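Local coordinates for protein toxin Tse2 (Pseudomonas aeruginosa, PDB 5AKO) that is secreted by the H1 type VI secretion system into the cytoplasm of recipient cells, where it likely acts as a NAD-dependent cytotoxin, at residues P68-P73 with M152-L157; P83-V86 with L92-P95; A106-R111 with K137-T142; A40-D45 with A63-P68. One frame throughout, in Å; residues are numbered along the deposited sequence.

How the contacts relate
Contacts 1 and 2 form one neighbourhood, with centres about 7 Å apart: the same long connection between strands 33-37 and 100-103 supplies both halves of contact 2 and one half of contact 1, whose other half begins helix 154-176. Contact 4 lies wholly within that connection and shares Pro68 with contact 1. Contact 3, where a loop meets a beta hairpin, stands apart, its centre about 25 Å from that of contact 1. Contacts 2 and 3 are buried and essentially aliphatic or aromatic. Contacts 1 and 4 are only partly buried, each led by an aromatic ring: in contact 1 a guanidinium stacks on it, whereas in contact 4 a leucine methyl covers it.

Contact 1: residues P68-P73 with M152-L157; sequences PTFDSP and MYREVL
Phe70 meets the start of helix 154-176 through two side chains, Arg154 and Leu157, and its flat ring suits both, giving a face to one and an edge to the other. Along 152-157, Met152 first ties the backbone to that of Tyr93, and Tyr153 then occupies the N-cap position, its carbonyl accepting the first helical bond from Leu157 N. Arg154 follows at once and does most of the touching. Its chain leaves the helix with CG anti to the backbone N (chi1 -163°), runs straight to CD and bends at chi3, which lays CG, CD and the guanidinium along one side of Phe70. CD stands 3.8 Å from the ring centroid, almost exactly on the ring normal, a CH-pi contact. Farther out the guanidinium is stacked flat, its plane within 5° of the ring and the two centres 4.4 Å apart. Because the two side chains slide past each other in opposite directions, Arg154 CZ reaches back over Phe70 CB at 3.7 Å. An arginine suits this exposed place: its methylenes cover the aromatic while its NE makes a weak hydrogen bond with Tyr93 OH. The ring's other face is approached by Pro68 O, offset toward the rim. One turn on, Leu157, the buried partner, comes in near the ring plane, its CD2 lying 4.2 Å from Phe70 CE1. The contact pins the long connection between strands 33-37 and 100-103 onto the first turn of the C-terminal helix, with the loop at Leu92 and Tyr93 packed beside it.

Contact 2: residues P83-V86 with L92-P95; sequences PDIV and LYAP
Ile85 and Tyr93 supply the apolar part of this buried meeting of two irregular segments, both from the long connection between strands 33-37 and 100-103. The isoleucine reaches the tyrosine with all its outer carbons on the CD2-CE2 side of the ring: CG1 lies 3.8 Å from Tyr93 CD2, the terminal CD1 stays 3.9 Å from that same CD2, and the branch CG2 comes 4.1 Å from Tyr93 CE2. With CG1 anti to the backbone N (chi1 -170°) and the chain extended beyond it, both branches are spread against the aromatic, which a beta-branched residue does well. The approach is oblique, with the two side chains crossing at a slant.

A second kind of contact is made by backbone. The CB of Val86 points away from 92-95, and it is the carbonyl carbon that meets the ring, Val86 C lying 3.7 Å from Tyr93 CE2. Val86 also packs on a polar side chain of another protein chain.

The polar bonds run to other parts of the protein. Hydrogen bonds from Asp84 N to Thr69 OG1, between Pro95 O and Thr97 OG1, and between the backbones of Tyr93 and Met152, just before helix 154-176, tie both segments to their surroundings.

Chemically, then, the segments meet through van der Waals packing of Ile85 and the Val86 backbone on Tyr93. Tyrosine fits because its ring is apolar enough to be buried, while its hydroxyl makes a weak hydrogen bond with Arg154 NE.

Contact 3: residues A106-R111 with K137-T142; sequences AGVLRR and KRLQAT
Val108 packs against the turn of a beta hairpin, the one that joins strands 128-136 and 141-148 and carries a G1 beta bulge, with Gln140 and Ala141 set opposite the single residue Asn136. Gln140 takes the positive phi (52°) that such a bulge needs.

Val108 gives the most surface. Its CG1 is anti to the backbone N (chi1 172°), and its two methyls part company, one serving each partner. CG1 goes to Leu139, 3.9 Å from its CB and 4.0 Å from its CD1, with the side chains crossing at about a right angle. Leu139 is a good fit because both its methyls lie near Val108 CG1, and CD2 also sits over one face of the Arg138 guanidinium, toward its rim. NH1 and NH2 of Arg138 are each engaged by acid on another protein chain.

Phe103 of strand 100-103 touches Val108, Leu139 and Ala141 alike and so ties the cluster to the sheet. Arg105 donates hydrogen bonds from NH2 to Leu139 O and from NE to Gln140 O, bracing the backbone at the bulge.

Ala141, the small residue that opens strand 141-148, lets the valine come close to the strand: its CB meets Val108 CG2 at 3.7 Å.

Contact 4: residues A40-D45 with A63-P68; sequences ANYDGD and APLLHP
Pro64 O is approached from two directions: it accepts a hydrogen bond from His67 N at 3.2 Å, and the Tyr42 ring turns its edge to it, with CE1 3.9 Å away and the oxygen in the ring plane. Its slightly positive aromatic hydrogens make that edge a reasonable neighbour for a carbonyl oxygen. With CG anti to its carbonyl carbon (chi1 -57°), Tyr42 reaches out to both Pro64 and Leu65; it runs past the proline in the opposite direction, CD1 4.2 Å from Pro64 CG. The main apolar partner, Leu65, sets CD2 over one face of the tyrosine, 4.1 Å from the ring centroid and 28° off the normal, a CH-pi contact closest at 3.7 Å from Leu65 CD2 to Tyr42 CZ. Asn41 CB lies over the opposite face, toward the rim, so both faces have a carbon neighbour.

The bond from His67 N closes a type I beta turn running from Pro64 to His67. Pro64 is also the centre of an inverse gamma turn, a conformation that its ring-restricted phi accommodates readily; the closing bond from Leu65 N to Ala63 O is weak. These tight turns present proline and leucine together to the tyrosine, within the long connection that follows strand 33-37. Leu65 O is hydrogen-bonded by Arg35 NE, and Leu65 packs on Phe116, anchoring this leucine to the two-stranded sheet of 33-37 and 114-118. Pro64 CB covers a face of the His67 ring, while His67 NE2 makes a weak hydrogen bond with Asp162 of helix 154-176.

Contact 1: residues P68-P73 with M152-L157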
loop_
_atom_site.group_PDB
_atom_site.type_symbol
_atom_site.label_atom_id
_atom_site.label_comp_id
_atom_site.label_asym_id
_atom_site.label_seq_id
_atom_site.Cartn_x
_atom_site.Cartn_y
_atom_site.Cartn_z
ATOM N N PRO C 68 -20.173 10.398 7.683
ATOM C CA PRO C 68 -18.763 10.210 7.405
ATOM C C PRO C 68 -18.215 11.439 6.712
ATOM O O PRO C 68 -18.980 12.125 6.043
ATOM C CB PRO C 68 -18.772 9.080 6.383
ATOM C CG PRO C 68 -20.051 9.253 5.644
ATOM C CD PRO C 68 -21.016 9.701 6.685
ATOM N N THR C 69 -16.908 11.675 6.823
ATOM C CA THR C 69 -16.241 12.646 5.965
ATOM C C THR C 69 -16.438 12.212 4.505
ATOM O O THR C 69 -16.316 11.006 4.150
ATOM C CB THR C 69 -14.709 12.759 6.239
ATOM O OG1 THR C 69 -14.089 11.482 6.005
ATOM C CG2 THR C 69 -14.407 13.220 7.668
ATOM N N PHE C 70 -16.672 13.214 3.659
ATOM C CA PHE C 70 -16.811 13.031 2.224
ATOM C C PHE C 70 -15.612 13.513 1.415
ATOM O O PHE C 70 -15.485 13.196 0.251
ATOM C CB PHE C 70 -18.066 13.757 1.763
ATOM C CG PHE C 70 -19.321 13.161 2.336
ATOM C CD1 PHE C 70 -19.828 11.963 1.821
ATOM C CD2 PHE C 70 -19.973 13.770 3.408
ATOM C CE1 PHE C 70 -20.986 11.405 2.346
ATOM C CE2 PHE C 70 -21.107 13.177 3.968
ATOM C CZ PHE C 70 -21.618 11.996 3.436
ATOM N N ASP C 71 -14.735 14.291 2.016
ATOM C CA ASP C 71 -13.613 14.799 1.257
ATOM C C ASP C 71 -12.357 14.756 2.094
ATOM O O ASP C 71 -12.398 14.423 3.287
ATOM C CB ASP C 71 -13.912 16.234 0.778
ATOM C CG ASP C 71 -14.240 17.203 1.927
ATOM O OD1 ASP C 71 -13.841 16.973 3.088
ATOM O OD2 ASP C 71 -14.906 18.230 1.658
ATOM N N SER C 72 -11.236 15.099 1.462
ATOM C CA SER C 72 -10.072 15.525 2.199
ATOM C C SER C 72 -9.830 16.974 1.822
ATOM O O SER C 72 -9.520 17.291 0.648
ATOM C CB SER C 72 -8.853 14.658 1.903
ATOM O OG SER C 72 -8.673 14.389 0.538
ATOM N N PRO C 73 -9.978 17.876 2.812
ATOM C CA PRO C 73 -9.759 19.286 2.517
ATOM C C PRO C 73 -8.311 19.464 2.103
ATOM O O PRO C 73 -7.482 18.647 2.517
ATOM C CB PRO C 73 -10.011 19.958 3.862
ATOM C CG PRO C 73 -9.574 18.940 4.864
ATOM C CD PRO C 73 -9.947 17.605 4.267
ATOM N N MET C 152 -26.552 5.240 -3.648
ATOM C CA MET C 152 -27.387 6.401 -3.369
ATOM C C MET C 152 -26.595 7.704 -3.403
ATOM O O MET C 152 -25.376 7.704 -3.195
ATOM C CB MET C 152 -28.077 6.254 -2.017
ATOM C CG MET C 152 -27.139 6.065 -0.843
ATOM S SD MET C 152 -27.958 5.624 0.705
ATOM C CE MET C 152 -28.713 4.072 0.262
ATOM N N TYR C 153 -27.301 8.806 -3.669
ATOM C CA TYR C 153 -26.705 10.124 -3.642
ATOM C C TYR C 153 -26.483 10.549 -2.219
ATOM O O TYR C 153 -27.085 10.022 -1.287
ATOM C CB TYR C 153 -27.569 11.152 -4.407
ATOM C CG TYR C 153 -27.705 10.833 -5.890
ATOM C CD1 TYR C 153 -26.596 10.944 -6.753
ATOM C CD2 TYR C 153 -28.906 10.363 -6.419
ATOM C CE1 TYR C 153 -26.696 10.630 -8.097
ATOM C CE2 TYR C 153 -29.022 10.042 -7.761
ATOM C CZ TYR C 153 -27.927 10.188 -8.601
ATOM O OH TYR C 153 -28.020 9.844 -9.931
ATOM N N ARG C 154 -25.588 11.522 -2.046
ATOM C CA ARG C 154 -25.178 11.981 -0.739
ATOM C C ARG C 154 -26.330 12.362 0.169
ATOM O O ARG C 154 -26.354 12.013 1.352
ATOM C CB ARG C 154 -24.229 13.166 -0.876
ATOM C CG ARG C 154 -23.472 13.402 0.413
ATOM C CD ARG C 154 -22.525 14.571 0.358
ATOM N NE ARG C 154 -21.430 14.375 -0.585
ATOM C CZ ARG C 154 -20.399 15.206 -0.686
ATOM N NH1 ARG C 154 -20.346 16.284 0.088
ATOM N NH2 ARG C 154 -19.434 14.972 -1.576
ATOM N N GLU C 155 -27.265 13.135 -0.369
ATOM C CA GLU C 155 -28.381 13.681 0.429
ATOM C C GLU C 155 -29.218 12.556 1.049
ATOM O O GLU C 155 -29.573 12.616 2.201
ATOM C CB GLU C 155 -29.272 14.603 -0.436
ATOM C CG GLU C 155 -28.501 15.620 -1.303
ATOM C CD GLU C 155 -28.224 15.144 -2.754
ATOM O OE1 GLU C 155 -29.160 15.175 -3.596
ATOM O OE2 GLU C 155 -27.068 14.735 -3.050
ATOM N N VAL C 156 -29.495 11.520 0.266
ATOM C CA VAL C 156 -30.259 10.398 0.731
ATOM C C VAL C 156 -29.528 9.684 1.879
ATOM O O VAL C 156 -30.150 9.320 2.891
ATOM C CB VAL C 156 -30.565 9.413 -0.423
ATOM C CG1 VAL C 156 -31.204 8.122 0.106
ATOM C CG2 VAL C 156 -31.469 10.076 -1.470
ATOM N N LEU C 157 -28.216 9.507 1.718
ATOM C CA LEU C 157 -27.364 8.852 2.724
ATOM C C LEU C 157 -27.333 9.638 4.008
ATOM O O LEU C 157 -27.524 9.078 5.079
ATOM C CB LEU C 157 -25.932 8.692 2.188
ATOM C CG LEU C 157 -24.848 8.171 3.157
ATOM C CD1 LEU C 157 -25.222 6.827 3.795
ATOM C CD2 LEU C 157 -23.522 8.034 2.438
#

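Contact 2: residues P83-V86 with L92-P95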
loop_
_atom_site.group_PDB
_atom_site.type_symbol
_atom_site.label_atom_id
_atom_site.label_comp_id
_atom_site.label_asym_id
_atom_site.label_seq_id
_atom_site.Cartn_x
_atom_site.Cartn_y
_atom_site.Cartn_z
ATOM N N PRO C 83 -10.937 10.252 2.677
ATOM C CA PRO C 83 -12.378 10.316 3.001
ATOM C C PRO C 83 -12.898 8.991 3.530
ATOM O O PRO C 83 -12.488 7.977 3.066
ATOM C CB PRO C 83 -13.054 10.606 1.643
ATOM C CG PRO C 83 -11.946 10.921 0.735
ATOM C CD PRO C 83 -10.739 10.265 1.226
ATOM N N ASP C 84 -13.813 9.021 4.464
ATOM C CA ASP C 84 -14.339 7.778 5.008
ATOM C C ASP C 84 -15.114 7.018 3.928
ATOM O O ASP C 84 -15.041 5.812 3.837
ATOM C CB ASP C 84 -15.276 8.052 6.176
ATOM C CG ASP C 84 -14.609 8.723 7.365
ATOM O OD1 ASP C 84 -13.377 8.591 7.558
ATOM O OD2 ASP C 84 -15.362 9.372 8.149
ATOM N N ILE C 85 -15.853 7.731 3.099
ATOM C CA ILE C 85 -16.554 7.110 1.971
ATOM C C ILE C 85 -16.358 7.941 0.704
ATOM O O ILE C 85 -16.120 9.112 0.777
ATOM C CB ILE C 85 -18.047 6.949 2.322
ATOM C CG1 ILE C 85 -18.767 6.086 1.300
ATOM C CG2 ILE C 85 -18.735 8.294 2.438
ATOM C CD1 ILE C 85 -20.197 5.702 1.674
ATOM N N VAL C 86 -16.487 7.304 -0.447
ATOM C CA VAL C 86 -16.172 7.857 -1.753
ATOM C C VAL C 86 -17.230 7.437 -2.807
ATOM O O VAL C 86 -17.584 6.253 -2.929
ATOM C CB VAL C 86 -14.812 7.241 -2.218
ATOM C CG1 VAL C 86 -14.526 7.554 -3.648
ATOM C CG2 VAL C 86 -13.665 7.750 -1.350
ATOM N N LEU C 92 -22.868 8.506 -7.114
ATOM C CA LEU C 92 -23.575 7.545 -6.264
ATOM C C LEU C 92 -22.618 6.838 -5.270
ATOM O O LEU C 92 -21.526 6.396 -5.617
ATOM C CB LEU C 92 -24.300 6.497 -7.125
ATOM C CG LEU C 92 -25.531 6.960 -7.958
ATOM C CD1 LEU C 92 -25.934 5.934 -9.002
ATOM C CD2 LEU C 92 -26.747 7.235 -7.074
ATOM N N TYR C 93 -23.022 6.787 -4.028
ATOM C CA TYR C 93 -22.278 6.087 -2.984
ATOM C C TYR C 93 -22.737 4.643 -2.939
ATOM O O TYR C 93 -23.867 4.377 -2.600
ATOM C CB TYR C 93 -22.498 6.762 -1.651
ATOM C CG TYR C 93 -21.849 8.108 -1.613
ATOM C CD1 TYR C 93 -22.526 9.256 -2.076
ATOM C CD2 TYR C 93 -20.564 8.237 -1.225
ATOM C CE1 TYR C 93 -21.918 10.486 -2.103
ATOM C CE2 TYR C 93 -19.936 9.458 -1.251
ATOM C CZ TYR C 93 -20.618 10.587 -1.670
ATOM O OH TYR C 93 -19.962 11.799 -1.662
ATOM N N ALA C 94 -21.876 3.737 -3.364
ATOM C CA ALA C 94 -22.196 2.308 -3.436
ATOM C C ALA C 94 -21.692 1.571 -2.169
ATOM O O ALA C 94 -20.762 1.990 -1.545
ATOM C CB ALA C 94 -21.549 1.699 -4.682
ATOM N N PRO C 95 -22.315 0.448 -1.814
ATOM C CA PRO C 95 -21.790 -0.352 -0.702
ATOM C C PRO C 95 -20.271 -0.716 -0.767
ATOM O O PRO C 95 -19.656 -0.753 -1.844
ATOM C CB PRO C 95 -22.631 -1.626 -0.740
ATOM C CG PRO C 95 -23.703 -1.418 -1.771
ATOM C CD PRO C 95 -23.487 -0.140 -2.484
#

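Contact 3: residues A106-R111 with K137-T142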
loop_
_atom_site.group_PDB
_atom_site.type_symbol
_atom_site.label_atom_id
_atom_site.label_comp_id
_atom_site.label_asym_id
_atom_site.label_seq_id
_atom_site.Cartn_x
_atom_site.Cartn_y
_atom_site.Cartn_z
ATOM N N ALA C 106 -16.528 1.407 24.362
ATOM C CA ALA C 106 -16.377 2.855 24.538
ATOM C C ALA C 106 -14.942 3.286 24.727
ATOM O O ALA C 106 -14.115 2.540 25.235
ATOM C CB ALA C 106 -17.176 3.308 25.751
ATOM N N GLY C 107 -14.652 4.530 24.368
ATOM C CA GLY C 107 -13.375 5.119 24.731
ATOM C C GLY C 107 -12.229 4.611 23.869
ATOM O O GLY C 107 -11.079 4.797 24.190
ATOM N N VAL C 108 -12.549 3.992 22.745
ATOM C CA VAL C 108 -11.520 3.471 21.843
ATOM C C VAL C 108 -10.631 4.619 21.394
ATOM O O VAL C 108 -9.425 4.475 21.349
ATOM C CB VAL C 108 -12.153 2.760 20.619
ATOM C CG1 VAL C 108 -11.093 2.386 19.590
ATOM C CG2 VAL C 108 -12.907 1.510 21.060
ATOM N N LEU C 109 -11.236 5.762 21.088
ATOM C CA LEU C 109 -10.491 6.928 20.756
ATOM C C LEU C 109 -10.317 7.798 22.028
ATOM O O LEU C 109 -11.227 8.537 22.444
ATOM C CB LEU C 109 -11.211 7.702 19.660
ATOM C CG LEU C 109 -11.084 7.203 18.225
ATOM C CD1 LEU C 109 -11.877 5.950 18.030
ATOM C CD2 LEU C 109 -11.581 8.254 17.265
ATOM N N ARG C 110 -9.133 7.717 22.613
ATOM C CA ARG C 110 -8.903 8.304 23.916
ATOM C C ARG C 110 -9.063 9.814 23.922
ATOM O O ARG C 110 -9.554 10.376 24.889
ATOM C CB ARG C 110 -7.545 7.830 24.494
ATOM C CG ARG C 110 -7.654 6.395 25.070
ATOM C CD ARG C 110 -6.492 5.448 24.753
ATOM N NE ARG C 110 -5.449 5.361 25.790
ATOM N N ARG C 111 -8.749 10.463 22.815
ATOM C CA ARG C 111 -8.837 11.897 22.784
ATOM C C ARG C 111 -10.194 12.456 22.366
ATOM O O ARG C 111 -10.274 13.629 22.077
ATOM C CB ARG C 111 -7.737 12.432 21.894
ATOM C CG ARG C 111 -6.391 12.413 22.614
ATOM C CD ARG C 111 -5.236 12.230 21.635
ATOM N NE ARG C 111 -3.936 11.905 22.233
ATOM C CZ ARG C 111 -3.461 10.674 22.457
ATOM N NH1 ARG C 111 -4.194 9.593 22.181
ATOM N NH2 ARG C 111 -2.235 10.517 22.980
ATOM N N LYS C 137 -6.316 -5.120 16.824
ATOM C CA LYS C 137 -5.525 -5.511 18.008
ATOM C C LYS C 137 -4.958 -4.302 18.708
ATOM O O LYS C 137 -4.883 -4.259 19.926
ATOM C CB LYS C 137 -4.383 -6.492 17.608
ATOM C CG LYS C 137 -4.907 -7.887 17.224
ATOM C CD LYS C 137 -3.826 -8.878 16.821
ATOM C CE LYS C 137 -3.422 -8.746 15.370
ATOM N NZ LYS C 137 -4.548 -8.921 14.411
ATOM N N ARG C 138 -4.539 -3.306 17.931
ATOM C CA ARG C 138 -3.953 -2.098 18.504
ATOM C C ARG C 138 -4.995 -1.394 19.370
ATOM O O ARG C 138 -4.676 -0.861 20.422
ATOM C CB ARG C 138 -3.406 -1.202 17.387
ATOM C CG ARG C 138 -2.835 0.147 17.787
ATOM C CD ARG C 138 -2.421 0.916 16.517
ATOM N NE ARG C 138 -3.568 1.392 15.736
ATOM C CZ ARG C 138 -4.201 2.535 15.949
ATOM N NH1 ARG C 138 -3.829 3.359 16.926
ATOM N NH2 ARG C 138 -5.238 2.873 15.195
ATOM N N LEU C 139 -6.243 -1.442 18.946
ATOM C CA LEU C 139 -7.321 -0.789 19.644
ATOM C C LEU C 139 -8.113 -1.733 20.494
ATOM O O LEU C 139 -8.968 -1.300 21.250
ATOM C CB LEU C 139 -8.263 -0.121 18.615
ATOM C CG LEU C 139 -7.606 0.953 17.736
ATOM C CD1 LEU C 139 -8.525 1.515 16.671
ATOM C CD2 LEU C 139 -7.072 2.072 18.623
ATOM N N GLN C 140 -7.887 -3.023 20.347
ATOM C CA GLN C 140 -8.582 -3.987 21.172
ATOM C C GLN C 140 -10.055 -3.731 21.113
ATOM O O GLN C 140 -10.720 -3.586 22.137
ATOM C CB GLN C 140 -8.133 -3.900 22.629
ATOM C CG GLN C 140 -6.644 -3.995 22.831
ATOM C CD GLN C 140 -6.312 -4.008 24.308
ATOM O OE1 GLN C 140 -6.579 -4.990 25.013
ATOM N NE2 GLN C 140 -5.781 -2.910 24.794
ATOM N N ALA C 141 -10.561 -3.683 19.901
ATOM C CA ALA C 141 -11.971 -3.488 19.694
ATOM C C ALA C 141 -12.276 -3.888 18.309
ATOM O O ALA C 141 -11.415 -3.853 17.440
ATOM C CB ALA C 141 -12.364 -2.017 19.910
ATOM N N THR C 142 -13.506 -4.266 18.085
ATOM C CA THR C 142 -13.889 -4.714 16.745
ATOM C C THR C 142 -14.487 -3.539 16.034
ATOM O O THR C 142 -15.372 -2.879 16.575
ATOM C CB THR C 142 -14.928 -5.870 16.787
ATOM O OG1 THR C 142 -14.281 -7.043 17.294
ATOM C CG2 THR C 142 -15.427 -6.158 15.379
#

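Contact 4: residues A40-D45 with A63-P68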
loop_
_atom_site.group_PDB
_atom_site.type_symbol
_atom_site.label_atom_id
_atom_site.label_comp_id
_atom_site.label_asym_id
_atom_site.label_seq_id
_atom_site.Cartn_x
_atom_site.Cartn_y
_atom_site.Cartn_z
ATOM N N ALA C 40 -15.233 19.438 18.587
ATOM C CA ALA C 40 -14.642 20.402 17.674
ATOM C C ALA C 40 -15.120 20.263 16.220
ATOM O O ALA C 40 -15.093 21.239 15.457
ATOM C CB ALA C 40 -13.123 20.296 17.738
ATOM N N ASN C 41 -15.542 19.059 15.845
ATOM C CA ASN C 41 -16.002 18.775 14.481
ATOM C C ASN C 41 -17.398 19.322 14.152
ATOM O O ASN C 41 -17.808 19.298 12.995
ATOM C CB ASN C 41 -15.935 17.248 14.207
ATOM C CG ASN C 41 -14.509 16.756 13.956
ATOM O OD1 ASN C 41 -13.647 17.535 13.597
ATOM N ND2 ASN C 41 -14.268 15.468 14.117
ATOM N N TYR C 42 -18.126 19.801 15.154
ATOM C CA TYR C 42 -19.528 20.204 14.954
ATOM C C TYR C 42 -19.719 21.730 15.072
ATOM O O TYR C 42 -18.941 22.401 15.760
ATOM C CB TYR C 42 -20.442 19.410 15.920
ATOM C CG TYR C 42 -20.253 17.928 15.708
ATOM C CD1 TYR C 42 -20.913 17.269 14.666
ATOM C CD2 TYR C 42 -19.331 17.200 16.480
ATOM C CE1 TYR C 42 -20.699 15.915 14.420
ATOM C CE2 TYR C 42 -19.115 15.857 16.248
ATOM C CZ TYR C 42 -19.801 15.214 15.215
ATOM O OH TYR C 42 -19.589 13.881 14.972
ATOM N N ASP C 43 -20.719 22.258 14.360
ATOM C CA ASP C 43 -21.043 23.694 14.356
ATOM C C ASP C 43 -22.253 23.947 15.271
ATOM O O ASP C 43 -23.360 24.216 14.810
ATOM C CB ASP C 43 -21.286 24.190 12.915
ATOM N N GLY C 44 -22.003 23.860 16.579
ATOM C CA GLY C 44 -23.061 23.820 17.610
ATOM C C GLY C 44 -22.633 22.858 18.706
ATOM O O GLY C 44 -21.657 22.126 18.533
ATOM N N ASP C 45 -23.342 22.837 19.830
ATOM C CA ASP C 45 -22.970 21.946 20.944
ATOM C C ASP C 45 -23.639 20.568 20.842
ATOM O O ASP C 45 -24.866 20.471 20.775
ATOM C CB ASP C 45 -23.314 22.572 22.305
ATOM C CG ASP C 45 -23.396 21.531 23.448
ATOM O OD1 ASP C 45 -24.444 20.843 23.593
ATOM O OD2 ASP C 45 -22.411 21.407 24.216
ATOM N N ALA C 63 -27.828 16.755 14.949
ATOM C CA ALA C 63 -26.408 16.854 14.645
ATOM C C ALA C 63 -25.961 15.626 13.840
ATOM O O ALA C 63 -26.492 14.528 14.045
ATOM C CB ALA C 63 -25.616 16.973 15.921
ATOM N N PRO C 64 -25.032 15.820 12.896
ATOM C CA PRO C 64 -24.661 14.814 11.897
ATOM C C PRO C 64 -23.646 13.819 12.446
ATOM O O PRO C 64 -22.568 13.671 11.904
ATOM C CB PRO C 64 -24.089 15.666 10.754
ATOM C CG PRO C 64 -23.532 16.849 11.445
ATOM C CD PRO C 64 -24.509 17.144 12.538
ATOM N N LEU C 65 -24.023 13.132 13.527
ATOM C CA LEU C 65 -23.057 12.394 14.350
ATOM C C LEU C 65 -22.485 11.153 13.670
ATOM O O LEU C 65 -21.391 10.720 13.973
ATOM C CB LEU C 65 -23.714 12.021 15.682
ATOM C CG LEU C 65 -23.995 13.181 16.669
ATOM C CD1 LEU C 65 -24.582 12.632 17.948
ATOM C CD2 LEU C 65 -22.739 13.958 17.011
ATOM N N LEU C 66 -23.274 10.557 12.809
ATOM C CA LEU C 66 -22.897 9.385 12.087
ATOM C C LEU C 66 -22.656 9.697 10.603
ATOM O O LEU C 66 -22.727 8.805 9.767
ATOM C CB LEU C 66 -24.029 8.354 12.193
ATOM C CG LEU C 66 -24.455 7.918 13.585
ATOM C CD1 LEU C 66 -25.660 6.993 13.526
ATOM C CD2 LEU C 66 -23.366 7.229 14.330
ATOM N N HIS C 67 -22.400 10.958 10.281
ATOM C CA HIS C 67 -22.008 11.325 8.938
ATOM C C HIS C 67 -20.544 11.020 8.781
ATOM O O HIS C 67 -19.750 11.361 9.650
ATOM C CB HIS C 67 -22.212 12.831 8.673
ATOM C CG HIS C 67 -23.633 13.220 8.463
ATOM N ND1 HIS C 67 -23.996 14.316 7.718
ATOM C CD2 HIS C 67 -24.784 12.685 8.929
ATOM C CE1 HIS C 67 -25.314 14.418 7.703
ATOM N NE2 HIS C 67 -25.818 13.435 8.429
ATOM N N PRO C 68 -20.173 10.398 7.683
ATOM C CA PRO C 68 -18.763 10.210 7.405
ATOM C C PRO C 68 -18.215 11.439 6.712
ATOM O O PRO C 68 -18.980 12.125 6.043
ATOM C CB PRO C 68 -18.772 9.080 6.383
ATOM C CG PRO C 68 -20.051 9.253 5.644
ATOM C CD PRO C 68 -21.016 9.701 6.685
#